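Long-range contacts in cell division GTPase FtsZ, diverged (Clostridium botulinum C, PDB 3V3T), which is a diverged member of the tubulin/FtsZ family, combining a GTPase domain related to the Rossmann folds with a TubZ-type C-terminal domain: residues Ile7-Ile12 with Gly28-Leu33; Tyr74-Ile79 with Leu111-Gln116; Cys89-Phe94 with Asn120-Phe125. The protein carries 1 engineered substitution. All coordinates share one frame; numbering follows the deposited sequence. Where two conformers were deposited one is given.

Overall arrangement
Starting at the N terminus, contact 1 closes first: strand 7-11 runs out, helix 14-26 returns, and residues 28-33 pair alongside residues 7-12, completing a beta-alpha-beta unit. Contacts 2 and 3 come later and cross, their segments alternating in the order 74-79, 89-94, 111-116, 120-125. Contact 2 sets helix 75-85 against helix 101-117, and contact 3 joins strands 91-97 and 122-129, the two strands that helix 101-117 connects. Strands 7-11 and 91-97 are neighbours in one sheet, so contacts 1 and 3 are hydrogen-bonded to each other. Phe123 of contact 3 packs on Leu111, Ala114 and Lys115, tying the helix layer to the sheet.

Contact 1. Residues Ile7-Ile12 with Gly28-Leu33; sequences IVFAPI and GDYNAL
Phe9 and Asn31 meet at the middle of a short parallel strand pairing, and Leu33 continues it toward the C-terminal end. Asn31 grips Ile7 O twice. Its backbone N donates at 3.3 Å to Ile7 O, and its side-chain ND2 bonds the same Ile7 O at 3.1 Å, the two donors arriving from opposite faces of the carbonyl plane. CG of Asn31 sits beside its own backbone N (chi1 -52°), and ND2 also makes a weak bond to Asn5 O. Asn31 O in turn accepts a nearly straight bond from Phe9 N (2.8 Å). One step on, Phe9 O receives Leu33 N at 2.9 Å, while Pro11 CD comes within 3.3 Å of Leu33 O.

The Phe9 ring points its edge at the face of Tyr30 in an offset edge-to-face pair, planes 67° apart, with Phe9 CE2 3.9 Å from Tyr30 CD1. Ile7 CG2 lies over one face of the Phe9 ring, toward its rim. The Tyr30 hydroxyl is bonded to Asn184.

Phe9 and Ala32 share the sheet face packed by Leu23 and Val20 of helix 14-26, the crossover of this beta-alpha-beta unit. Helix 172-187 packs on Ile7 and Tyr30 through Phe183 and Met187, and strand 91-97 pairs with the other edge of strand 7-11.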
loop_
_atom_site.group_PDB
_atom_site.type_symbol
_atom_site.label_atom_id
_atom_site.label_comp_id
_atom_site.label_asym_id
_atom_site.label_seq_id
_atom_site.Cartn_x
_atom_site.Cartn_y
_atom_site.Cartn_z
ATOM N N ILE A 7 9.808 0.976 -10.119
ATOM C CA ILE A 7 8.912 0.231 -9.268
ATOM C C ILE A 7 8.357 -0.946 -10.028
ATOM O O ILE A 7 7.973 -0.814 -11.198
ATOM C CB ILE A 7 7.726 1.089 -8.811
ATOM C CG1 ILE A 7 8.189 2.132 -7.796
ATOM C CG2 ILE A 7 6.649 0.208 -8.182
ATOM C CD1 ILE A 7 7.179 3.231 -7.556
ATOM N N VAL A 8 8.316 -2.099 -9.368
ATOM C CA VAL A 8 7.554 -3.232 -9.890
ATOM C C VAL A 8 6.577 -3.683 -8.834
ATOM O O VAL A 8 6.952 -3.878 -7.678
ATOM C CB VAL A 8 8.442 -4.426 -10.291
ATOM C CG1 VAL A 8 9.365 -4.815 -9.153
ATOM C CG2 VAL A 8 7.573 -5.610 -10.698
ATOM N N PHE A 9 5.316 -3.821 -9.230
ATOM C CA PHE A 9 4.283 -4.339 -8.344
ATOM C C PHE A 9 4.137 -5.844 -8.519
ATOM O O PHE A 9 4.171 -6.372 -9.640
ATOM C CB PHE A 9 2.934 -3.670 -8.632
ATOM C CG PHE A 9 2.857 -2.241 -8.175
ATOM C CD1 PHE A 9 2.584 -1.939 -6.850
ATOM C CD2 PHE A 9 3.058 -1.207 -9.062
ATOM C CE1 PHE A 9 2.524 -0.639 -6.418
ATOM C CE2 PHE A 9 2.987 0.106 -8.635
ATOM C CZ PHE A 9 2.721 0.387 -7.312
ATOM N N ALA A 10 3.957 -6.529 -7.404
ATOM C CA ALA A 10 3.630 -7.937 -7.444
ATOM C C ALA A 10 2.315 -8.160 -6.722
ATOM O O ALA A 10 2.297 -8.578 -5.563
ATOM C CB ALA A 10 4.736 -8.753 -6.812
ATOM N N PRO A 11 1.201 -7.858 -7.398
ATOM C CA PRO A 11 -0.107 -8.187 -6.823
ATOM C C PRO A 11 -0.248 -9.700 -6.760
ATOM O O PRO A 11 0.204 -10.407 -7.669
ATOM C CB PRO A 11 -1.095 -7.592 -7.821
ATOM C CG PRO A 11 -0.337 -7.538 -9.108
ATOM C CD PRO A 11 1.102 -7.312 -8.761
ATOM N N ILE A 12 -0.845 -10.188 -5.678
ATOM C CA ILE A 12 -1.014 -11.614 -5.469
ATOM C C ILE A 12 -2.460 -11.872 -5.084
ATOM O O ILE A 12 -2.936 -11.388 -4.049
ATOM C CB ILE A 12 -0.067 -12.139 -4.356
ATOM C CG1 ILE A 12 1.393 -12.032 -4.818
ATOM C CG2 ILE A 12 -0.429 -13.580 -3.963
ATOM C CD1 ILE A 12 2.388 -12.532 -3.830
ATOM N N GLY A 28 0.481 3.818 -16.963
ATOM C CA GLY A 28 1.101 2.543 -17.268
ATOM C C GLY A 28 2.614 2.565 -17.190
ATOM O O GLY A 28 3.289 1.643 -17.659
ATOM N N ASP A 29 3.149 3.632 -16.608
ATOM C CA ASP A 29 4.585 3.784 -16.477
ATOM C C ASP A 29 5.177 2.826 -15.436
ATOM O O ASP A 29 6.393 2.627 -15.395
ATOM C CB ASP A 29 4.930 5.228 -16.133
ATOM C CG ASP A 29 4.488 6.197 -17.205
ATOM O OD1 ASP A 29 4.232 5.746 -18.340
ATOM O OD2 ASP A 29 4.405 7.408 -16.919
ATOM N N TYR A 30 4.320 2.227 -14.611
ATOM C CA TYR A 30 4.766 1.247 -13.618
ATOM C C TYR A 30 4.964 -0.134 -14.254
ATOM O O TYR A 30 4.385 -0.442 -15.299
ATOM C CB TYR A 30 3.757 1.136 -12.466
ATOM C CG TYR A 30 3.401 2.462 -11.853
ATOM C CD1 TYR A 30 4.192 3.027 -10.864
ATOM C CD2 TYR A 30 2.268 3.158 -12.271
ATOM C CE1 TYR A 30 3.876 4.252 -10.322
ATOM C CE2 TYR A 30 1.943 4.378 -11.727
ATOM C CZ TYR A 30 2.750 4.918 -10.764
ATOM O OH TYR A 30 2.422 6.131 -10.227
ATOM N N ASN A 31 5.782 -0.960 -13.611
ATOM C CA ASN A 31 5.929 -2.362 -13.986
ATOM C C ASN A 31 5.134 -3.254 -13.035
ATOM O O ASN A 31 4.922 -2.898 -11.873
ATOM C CB ASN A 31 7.394 -2.771 -13.930
ATOM C CG ASN A 31 8.296 -1.846 -14.723
ATOM O OD1 ASN A 31 8.260 -1.823 -15.955
ATOM N ND2 ASN A 31 9.127 -1.093 -14.017
ATOM N N ALA A 32 4.724 -4.428 -13.512
ATOM C CA ALA A 32 3.855 -5.294 -12.729
ATOM C C ALA A 32 3.947 -6.731 -13.207
ATOM O O ALA A 32 3.998 -6.993 -14.400
ATOM C CB ALA A 32 2.382 -4.806 -12.804
ATOM N N LEU A 33 3.960 -7.655 -12.255
ATOM C CA LEU A 33 3.834 -9.075 -12.533
ATOM C C LEU A 33 2.649 -9.565 -11.722
ATOM O O LEU A 33 2.722 -9.661 -10.494
ATOM C CB LEU A 33 5.091 -9.824 -12.095
ATOM C CG LEU A 33 5.006 -11.344 -12.287
ATOM C CD1 LEU A 33 4.989 -11.705 -13.767
ATOM C CD2 LEU A 33 6.162 -12.052 -11.598
#

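Contact 2. Residues Tyr74-Ile79 with Leu111-Gln116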
loop_
_atom_site.group_PDB
_atom_site.type_symbol
_atom_site.label_atom_id
_atom_site.label_comp_id
_atom_site.label_asym_id
_atom_site.label_seq_id
_atom_site.Cartn_x
_atom_site.Cartn_y
_atom_site.Cartn_z
ATOM N N TYR A 74 6.894 -23.226 -5.489
ATOM C CA TYR A 74 7.084 -22.232 -6.548
ATOM C C TYR A 74 7.513 -20.834 -6.071
ATOM O O TYR A 74 7.676 -19.925 -6.887
ATOM C CB TYR A 74 5.811 -22.115 -7.403
ATOM C CG TYR A 74 5.477 -23.365 -8.198
ATOM C CD1 TYR A 74 5.940 -23.528 -9.500
ATOM C CD2 TYR A 74 4.697 -24.376 -7.651
ATOM C CE1 TYR A 74 5.642 -24.663 -10.231
ATOM C CE2 TYR A 74 4.396 -25.520 -8.376
ATOM C CZ TYR A 74 4.872 -25.654 -9.665
ATOM O OH TYR A 74 4.579 -26.781 -10.395
ATOM N N TYR A 75 7.695 -20.649 -4.766
ATOM C CA TYR A 75 8.064 -19.323 -4.252
ATOM C C TYR A 75 9.290 -18.763 -4.966
ATOM O O TYR A 75 9.352 -17.576 -5.272
ATOM C CB TYR A 75 8.321 -19.353 -2.742
ATOM C CG TYR A 75 7.081 -19.555 -1.903
ATOM C CD1 TYR A 75 5.815 -19.335 -2.433
ATOM C CD2 TYR A 75 7.177 -19.961 -0.578
ATOM C CE1 TYR A 75 4.674 -19.518 -1.664
ATOM C CE2 TYR A 75 6.048 -20.145 0.197
ATOM C CZ TYR A 75 4.800 -19.918 -0.350
ATOM O OH TYR A 75 3.680 -20.103 0.425
ATOM N N LYS A 76 10.255 -19.630 -5.236
ATOM C CA LYS A 76 11.512 -19.213 -5.845
ATOM C C LYS A 76 11.388 -18.966 -7.347
ATOM O O LYS A 76 12.063 -18.088 -7.890
ATOM C CB LYS A 76 12.619 -20.230 -5.552
ATOM C CG LYS A 76 12.969 -20.342 -4.072
ATOM C CD LYS A 76 14.229 -21.166 -3.841
ATOM C CE LYS A 76 15.479 -20.399 -4.241
ATOM N NZ LYS A 76 16.713 -21.217 -4.062
ATOM N N GLN A 77 10.542 -19.737 -8.023
ATOM C CA GLN A 77 10.236 -19.433 -9.414
ATOM C C GLN A 77 9.543 -18.073 -9.486
ATOM O O GLN A 77 9.859 -17.245 -10.337
ATOM C CB GLN A 77 9.345 -20.504 -10.041
ATOM C CG GLN A 77 10.040 -21.822 -10.321
ATOM C CD GLN A 77 9.464 -22.528 -11.540
ATOM O OE1 GLN A 77 8.689 -21.940 -12.300
ATOM N NE2 GLN A 77 9.841 -23.791 -11.732
ATOM N N ILE A 78 8.600 -17.843 -8.584
ATOM C CA ILE A 78 7.867 -16.591 -8.586
ATOM C C ILE A 78 8.818 -15.406 -8.444
ATOM O O ILE A 78 8.782 -14.458 -9.227
ATOM C CB ILE A 78 6.832 -16.546 -7.450
ATOM C CG1 ILE A 78 5.772 -17.639 -7.651
ATOM C CG2 ILE A 78 6.198 -15.150 -7.360
ATOM C CD1 ILE A 78 4.586 -17.524 -6.703
ATOM N N ILE A 79 9.669 -15.473 -7.431
ATOM C CA ILE A 79 10.638 -14.422 -7.186
ATOM C C ILE A 79 11.533 -14.237 -8.405
ATOM O O ILE A 79 11.839 -13.107 -8.785
ATOM C CB ILE A 79 11.464 -14.708 -5.904
ATOM C CG1 ILE A 79 10.590 -14.463 -4.664
ATOM C CG2 ILE A 79 12.701 -13.838 -5.845
ATOM C CD1 ILE A 79 11.114 -15.100 -3.404
ATOM N N LEU A 111 7.229 -12.372 0.187
ATOM C CA LEU A 111 7.854 -11.122 0.611
ATOM C C LEU A 111 9.019 -11.387 1.585
ATOM O O LEU A 111 10.117 -10.868 1.404
ATOM C CB LEU A 111 6.798 -10.210 1.217
ATOM C CG LEU A 111 7.104 -8.962 2.035
ATOM C CD1 LEU A 111 8.148 -8.114 1.369
ATOM C CD2 LEU A 111 5.798 -8.194 2.150
ATOM N N GLY A 112 8.796 -12.218 2.597
ATOM C CA GLY A 112 9.865 -12.544 3.527
ATOM C C GLY A 112 11.061 -13.191 2.829
ATOM O O GLY A 112 12.214 -12.889 3.130
ATOM N N LEU A 113 10.781 -14.086 1.889
ATOM C CA LEU A 113 11.824 -14.790 1.168
ATOM C C LEU A 113 12.589 -13.877 0.209
ATOM O O LEU A 113 13.819 -13.975 0.102
ATOM C CB LEU A 113 11.236 -15.988 0.424
ATOM C CG LEU A 113 12.212 -16.794 -0.426
ATOM C CD1 LEU A 113 13.383 -17.255 0.413
ATOM C CD2 LEU A 113 11.502 -17.986 -1.035
ATOM N N ALA A 114 11.871 -12.988 -0.478
ATOM C CA ALA A 114 12.503 -12.039 -1.398
ATOM C C ALA A 114 13.394 -11.052 -0.656
ATOM O O ALA A 114 14.494 -10.739 -1.109
ATOM C CB ALA A 114 11.447 -11.283 -2.221
ATOM N N LYS A 115 12.911 -10.551 0.476
ATOM C CA LYS A 115 13.703 -9.638 1.295
ATOM C C LYS A 115 15.052 -10.285 1.659
ATOM O O LYS A 115 16.096 -9.629 1.597
ATOM C CB LYS A 115 12.944 -9.259 2.565
ATOM C CG LYS A 115 13.404 -7.962 3.228
ATOM C CD LYS A 115 12.770 -7.771 4.623
ATOM C CE LYS A 115 13.407 -8.712 5.665
ATOM N NZ LYS A 115 13.079 -8.405 7.098
ATOM N N GLN A 116 15.040 -11.562 2.043
ATOM C CA GLN A 116 16.292 -12.220 2.417
ATOM C C GLN A 116 17.196 -12.407 1.205
ATOM O O GLN A 116 18.414 -12.270 1.308
ATOM C CB GLN A 116 16.059 -13.572 3.116
ATOM C CG GLN A 116 15.397 -13.490 4.492
ATOM C CD GLN A 116 16.049 -12.469 5.421
ATOM O OE1 GLN A 116 15.356 -11.697 6.095
ATOM N NE2 GLN A 116 17.382 -12.466 5.470
#
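Ile79 and Leu113 pack against each other where two helices cross, and apolar packing is the whole of what passes between the segments. The axes of helix 75-79 and helix 111-116 approach to 10.2 Å with a signed crossing angle of -62°, and the modest area of 184 Å² buried between them fits so spaced and inclined a pair.

Branched aliphatic side chains do the main work. Ile79 sends CD1 forward to lie 3.6 Å from Leu113 CG, with Leu113 CB and CD2 close around the same methyl, and the two side chains cross obliquely. CG of Leu113 is anti to its backbone N (chi1 178°), reaching out toward the first helix. The Ile79 methyl also rests against the smaller Ala114, CD1 lying 4.0 Å from Ala114 CB and 3.7 Å from Ala114 N, so it touches backbone as well as side chain.

A second set of contacts uses only the near ends of larger residues. Tyr75 offers CB, 3.9 Å from Leu113 CD2, before its ring leads away, and Lys76 lays CG 4.1 Å from Leu113 CD2, its chain crossing that of Leu113 at about a right angle.

Ile110 and Pro109 extend the seam along helix 101-117 by packing on Tyr75. The two helices lie side by side on the same face of the sheet, helix 75-85 over Leu33 and Tyr52 of strand 51-53, helix 101-117 over Phe123 of strand 122-129, which Leu111 and Ala114 touch.

Contact 3. Residues Cys89-Phe94 with Asn120-Phe125; sequences CDIVIF and NKHFGF
Strands 91-94 and 122-125 run parallel, their axes 4.5 Å apart and inclined by 21°. The first acceptor is Asp90 O, just before the strand, which takes His122 N (2.9 Å); then Val92 N donates to His122 O, Gly124 N to Val92 O (2.8 Å), and Phe94 N to Gly124 O. This zigzag, in which Val92, His122 and Gly124 each use both N and O toward the opposite strand, is that of a regular parallel pair. CA-H groups of Ile91, Phe123, Ile93 and Phe125 supplement it, each approaching a carbonyl oxygen across the pair.

Val92, Phe94, Phe123 and Phe125 point to the same face of the sheet. CD1 and CE1 of Phe123 approach Val92 CB, each at 3.6 Å, and Phe94 CE2 is 3.8 Å from Phe123 CD1. The Phe94 and Phe123 side chains lie side by side, pointing the same way. CG of Phe123 sits beside its backbone N (chi1 -67°), and the ring reaches back toward the neighbouring strand. On the face of Ile91, His122 and Ile93, Gly124 brings its bare backbone up to Ile93, whose CG2 is 3.9 Å from Gly124 O.

At the start of the pair Lys121 turns at chi4 (-63°), placing NZ 3.2 Å from Cys89 O, above the carbonyl plane; Ser87 O is its stronger partner. Two backbone carbonyls in the loop before strand 91-97 thus accept from the lysine NZ, which bridges them, while Phe94, Phe123 and Phe125 are buried on a face where Thr107 and Ile110 of the crossover helix 101-117 pack on Phe94.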
loop_
_atom_site.group_PDB
_atom_site.type_symbol
_atom_site.label_atom_id
_atom_site.label_comp_id
_atom_site.label_asym_id
_atom_site.label_seq_id
_atom_site.Cartn_x
_atom_site.Cartn_y
_atom_site.Cartn_z
ATOM N N CYS A 89 14.596 -2.950 -11.375
ATOM C CA CYS A 89 13.715 -2.257 -10.433
ATOM C C CYS A 89 14.231 -2.363 -9.000
ATOM O O CYS A 89 14.480 -3.465 -8.497
ATOM C CB CYS A 89 12.277 -2.796 -10.509
ATOM S SG CYS A 89 11.429 -2.498 -12.092
ATOM N N ASP A 90 14.381 -1.214 -8.348
ATOM C CA ASP A 90 14.946 -1.164 -7.005
ATOM C C ASP A 90 13.879 -1.256 -5.920
ATOM O O ASP A 90 14.195 -1.487 -4.750
ATOM C CB ASP A 90 15.776 0.107 -6.818
ATOM C CG ASP A 90 17.082 0.061 -7.579
ATOM O OD1 ASP A 90 17.911 -0.830 -7.284
ATOM O OD2 ASP A 90 17.282 0.917 -8.467
ATOM N N ILE A 91 12.622 -1.079 -6.319
ATOM C CA ILE A 91 11.504 -1.122 -5.397
ATOM C C ILE A 91 10.514 -2.184 -5.841
ATOM O O ILE A 91 10.050 -2.168 -6.985
ATOM C CB ILE A 91 10.768 0.239 -5.326
ATOM C CG1 ILE A 91 11.691 1.339 -4.795
ATOM C CG2 ILE A 91 9.561 0.136 -4.429
ATOM C CD1 ILE A 91 12.477 2.053 -5.858
ATOM N N VAL A 92 10.196 -3.105 -4.937
ATOM C CA VAL A 92 9.270 -4.183 -5.215
ATOM C C VAL A 92 8.110 -4.076 -4.216
ATOM O O VAL A 92 8.311 -4.077 -2.996
ATOM C CB VAL A 92 9.970 -5.560 -5.090
ATOM C CG1 VAL A 92 9.035 -6.675 -5.451
ATOM C CG2 VAL A 92 11.200 -5.620 -5.981
ATOM N N ILE A 93 6.895 -3.949 -4.726
ATOM C CA ILE A 93 5.759 -3.742 -3.847
ATOM C C ILE A 93 4.726 -4.820 -4.059
ATOM O O ILE A 93 4.125 -4.926 -5.128
ATOM C CB ILE A 93 5.141 -2.335 -4.033
ATOM C CG1 ILE A 93 6.223 -1.252 -3.861
ATOM C CG2 ILE A 93 3.985 -2.106 -3.029
ATOM C CD1 ILE A 93 5.726 0.199 -4.213
ATOM N N PHE A 94 4.550 -5.652 -3.042
ATOM C CA PHE A 94 3.551 -6.697 -3.103
ATOM C C PHE A 94 2.227 -6.064 -2.702
ATOM O O PHE A 94 2.180 -5.138 -1.886
ATOM C CB PHE A 94 3.909 -7.833 -2.138
ATOM C CG PHE A 94 5.148 -8.567 -2.516
ATOM C CD1 PHE A 94 5.078 -9.693 -3.323
ATOM C CD2 PHE A 94 6.394 -8.121 -2.089
ATOM C CE1 PHE A 94 6.232 -10.366 -3.697
ATOM C CE2 PHE A 94 7.543 -8.795 -2.442
ATOM C CZ PHE A 94 7.461 -9.919 -3.260
ATOM N N ASN A 120 19.535 -5.722 -0.925
ATOM C CA ASN A 120 19.774 -4.381 -1.459
ATOM C C ASN A 120 18.573 -3.720 -2.148
ATOM O O ASN A 120 18.592 -2.509 -2.412
ATOM C CB ASN A 120 20.987 -4.386 -2.391
ATOM C CG ASN A 120 22.296 -4.518 -1.633
ATOM O OD1 ASN A 120 22.469 -3.914 -0.570
ATOM N ND2 ASN A 120 23.219 -5.318 -2.166
ATOM N N LYS A 121 17.535 -4.500 -2.438
ATOM C CA LYS A 121 16.297 -3.912 -2.944
ATOM C C LYS A 121 15.406 -3.449 -1.796
ATOM O O LYS A 121 15.516 -3.947 -0.674
ATOM C CB LYS A 121 15.532 -4.899 -3.842
ATOM C CG LYS A 121 16.291 -5.302 -5.105
ATOM C CD LYS A 121 15.409 -6.105 -6.058
ATOM C CE LYS A 121 16.209 -6.679 -7.233
ATOM N NZ LYS A 121 16.817 -5.629 -8.109
ATOM N N HIS A 122 14.540 -2.481 -2.079
ATOM C CA HIS A 122 13.544 -2.054 -1.108
ATOM C C HIS A 122 12.213 -2.744 -1.362
ATOM O O HIS A 122 11.780 -2.882 -2.507
ATOM C CB HIS A 122 13.326 -0.541 -1.113
ATOM C CG HIS A 122 12.265 -0.110 -0.152
ATOM N ND1 HIS A 122 12.495 0.007 1.201
ATOM C CD2 HIS A 122 10.950 0.159 -0.336
ATOM C CE1 HIS A 122 11.374 0.359 1.806
ATOM N NE2 HIS A 122 10.423 0.457 0.897
ATOM N N PHE A 123 11.580 -3.203 -0.284
ATOM C CA PHE A 123 10.308 -3.909 -0.392
ATOM C C PHE A 123 9.191 -3.191 0.322
ATOM O O PHE A 123 9.378 -2.629 1.402
ATOM C CB PHE A 123 10.411 -5.352 0.107
ATOM C CG PHE A 123 11.281 -6.213 -0.751
ATOM C CD1 PHE A 123 10.760 -6.867 -1.848
ATOM C CD2 PHE A 123 12.627 -6.337 -0.485
ATOM C CE1 PHE A 123 11.566 -7.643 -2.650
ATOM C CE2 PHE A 123 13.434 -7.113 -1.283
ATOM C CZ PHE A 123 12.897 -7.767 -2.368
ATOM N N GLY A 124 8.019 -3.222 -0.298
ATOM C CA GLY A 124 6.842 -2.643 0.301
ATOM C C GLY A 124 5.656 -3.574 0.172
ATOM O O GLY A 124 5.680 -4.573 -0.553
ATOM N N PHE A 125 4.603 -3.225 0.891
ATOM C CA PHE A 125 3.412 -4.041 0.964
ATOM C C PHE A 125 2.199 -3.131 0.998
ATOM O O PHE A 125 2.100 -2.246 1.860
ATOM C CB PHE A 125 3.433 -4.883 2.235
ATOM C CG PHE A 125 2.150 -5.653 2.471
ATOM C CD1 PHE A 125 1.733 -6.618 1.566
ATOM C CD2 PHE A 125 1.383 -5.424 3.604
ATOM C CE1 PHE A 125 0.565 -7.330 1.766
ATOM C CE2 PHE A 125 0.215 -6.131 3.825
ATOM C CZ PHE A 125 -0.203 -7.087 2.906
#